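Local coordinates for protein acetaldehyde dehydrogenase (Acetylating) (Geobacillus thermoglucosidasius, PDB 5J78) that probably catalyses the reversible, NAD- and coenzyme A-dependent conversion of acetaldehyde to acetyl-CoA, as an acetylating aldehyde dehydrogenase, at residues E304-V309 and L346-T351. Sequence-based numbering, arbitrary orientation.
Sequences EEKQKV and LVAEET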
# COMPACT_ATOMS: atom_id res chain seq x y z
N GLU A 304 -29.25 -36.11 13.91
CA GLU A 304 -28.49 -36.60 12.76
C GLU A 304 -28.67 -35.68 11.55
O GLU A 304 -27.72 -35.39 10.83
CB GLU A 304 -28.92 -38.03 12.40
CG GLU A 304 -28.22 -38.61 11.15
CD GLU A 304 -28.95 -39.82 10.58
OE1 GLU A 304 -29.89 -40.32 11.24
OE2 GLU A 304 -28.60 -40.28 9.47
N GLU A 305 -29.90 -35.22 11.33
CA GLU A 305 -30.19 -34.27 10.25
C GLU A 305 -29.49 -32.92 10.49
O GLU A 305 -28.94 -32.33 9.56
CB GLU A 305 -31.70 -34.05 10.11
CG GLU A 305 -32.45 -35.24 9.53
CD GLU A 305 -33.96 -35.09 9.64
OE1 GLU A 305 -34.44 -34.52 10.65
OE2 GLU A 305 -34.68 -35.55 8.72
N LYS A 306 -29.53 -32.43 11.73
CA LYS A 306 -28.86 -31.17 12.07
C LYS A 306 -27.40 -31.19 11.63
O LYS A 306 -26.90 -30.27 10.96
CB LYS A 306 -28.93 -30.89 13.58
CG LYS A 306 -30.08 -30.02 14.03
CD LYS A 306 -30.12 -29.91 15.57
CE LYS A 306 -31.39 -30.56 16.15
NZ LYS A 306 -31.49 -30.45 17.64
N GLN A 307 -26.72 -32.27 12.00
CA GLN A 307 -25.30 -32.36 11.76
C GLN A 307 -25.01 -32.45 10.27
O GLN A 307 -24.04 -31.86 9.79
CB GLN A 307 -24.71 -33.55 12.52
CG GLN A 307 -24.80 -33.40 14.06
CD GLN A 307 -24.59 -31.95 14.57
OE1 GLN A 307 -23.64 -31.27 14.17
NE2 GLN A 307 -25.47 -31.50 15.47
N LYS A 308 -25.86 -33.13 9.52
CA LYS A 308 -25.68 -33.17 8.07
C LYS A 308 -25.88 -31.78 7.46
O LYS A 308 -25.08 -31.36 6.62
CB LYS A 308 -26.64 -34.17 7.43
CG LYS A 308 -26.20 -35.62 7.63
CD LYS A 308 -27.18 -36.62 7.00
CE LYS A 308 -26.77 -38.05 7.27
NZ LYS A 308 -25.63 -38.49 6.40
N VAL A 309 -26.93 -31.08 7.87
CA VAL A 309 -27.18 -29.75 7.33
C VAL A 309 -26.03 -28.80 7.75
O VAL A 309 -25.53 -28.03 6.93
CB VAL A 309 -28.55 -29.20 7.78
CG1 VAL A 309 -28.72 -27.72 7.36
CG2 VAL A 309 -29.65 -30.03 7.18
N LEU A 346 -36.62 -25.19 7.00
CA LEU A 346 -35.96 -26.03 7.98
C LEU A 346 -35.71 -25.29 9.26
O LEU A 346 -35.24 -24.15 9.24
CB LEU A 346 -34.62 -26.52 7.42
CG LEU A 346 -34.65 -27.15 6.04
CD1 LEU A 346 -33.25 -27.67 5.67
CD2 LEU A 346 -35.68 -28.30 6.02
N VAL A 347 -35.99 -25.95 10.38
CA VAL A 347 -35.78 -25.40 11.71
C VAL A 347 -34.89 -26.35 12.52
O VAL A 347 -34.98 -27.57 12.38
CB VAL A 347 -37.09 -25.17 12.46
CG1 VAL A 347 -36.82 -24.60 13.85
CG2 VAL A 347 -38.02 -24.27 11.66
N ALA A 348 -34.04 -25.77 13.37
CA ALA A 348 -33.09 -26.55 14.17
C ALA A 348 -32.99 -25.97 15.56
O ALA A 348 -32.54 -24.83 15.75
CB ALA A 348 -31.72 -26.57 13.52
N GLU A 349 -33.38 -26.78 16.54
CA GLU A 349 -33.31 -26.39 17.94
C GLU A 349 -31.84 -26.27 18.31
O GLU A 349 -31.03 -27.10 17.93
CB GLU A 349 -34.03 -27.41 18.81
CG GLU A 349 -34.19 -26.99 20.26
CD GLU A 349 -35.21 -27.83 21.00
OE1 GLU A 349 -36.16 -28.33 20.35
OE2 GLU A 349 -35.07 -27.99 22.23
N GLU A 350 -31.50 -25.19 19.02
CA GLU A 350 -30.11 -24.88 19.27
C GLU A 350 -29.99 -24.25 20.64
O GLU A 350 -30.98 -23.71 21.16
CB GLU A 350 -29.57 -23.95 18.18
CG GLU A 350 -28.06 -23.99 17.96
CD GLU A 350 -27.57 -25.29 17.33
OE1 GLU A 350 -28.39 -26.22 17.08
OE2 GLU A 350 -26.35 -25.39 17.08
N THR A 351 -28.80 -24.34 21.24
CA THR A 351 -28.55 -23.70 22.53
C THR A 351 -27.30 -22.81 22.51
O THR A 351 -27.20 -21.89 23.31
CB THR A 351 -28.38 -24.75 23.65
OG1 THR A 351 -27.22 -25.56 23.39
CG2 THR A 351 -29.62 -25.64 23.74
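With chi1 at -94° and chi2 fully extended, Lys-306 swings off its helix toward Ala-348 and Glu-349 on strand 345-349, and a bend at chi3 (-115°) turns CE and NZ toward the carbonyl O of Glu-349. The contact is a worked example of how a long lysine can pack by its stem and bind by its tip. Low on the stem, CG of Lys-306 rests on the methyl CB of Ala-348, 3.9 Å away; the two residues also form the closest CA pair across the segments, at 6.6 Å. Farther out, CD of Lys-306 passes 3.8 Å from the carbonyl O of Glu-349. The ammonium NZ of Lys-306 then reaches that same O of Glu-349 at 3.4 Å, a weak hydrogen bond, while its stronger partner is OE1 of Glu-303, in a salt bridge within the same helix.

The setting is the parallel sheet of what is usually called the catalytic domain in the aldehyde dehydrogenase fold. Strand 345-349 runs between strands 298-300 and 367-373, and helix 303-313, which follows strand 298-300, the outermost on that side within this chain, lies over one face near the sheet's edge. Deeper on that face, Val-309 and Leu-346 continue the apolar layer, helped by Phe-359 and by helix 328-335.

Two acidic side chains near the ammonium stop short of it. Glu-349 sends CG anti to its own backbone N (chi1 -171°) and extends onward, leaving OE1 of Glu-349 5.8 Å from NZ of Lys-306 and in a long, weak ion pair with Lys-286. From the following residue, OE1 of Glu-350 lies 5.3 Å from NZ of Lys-306. This OE1 of Glu-350 is also 2.9 Å from O of Glu-349, two acceptors without a bond, whose repulsion the ammonium could ease.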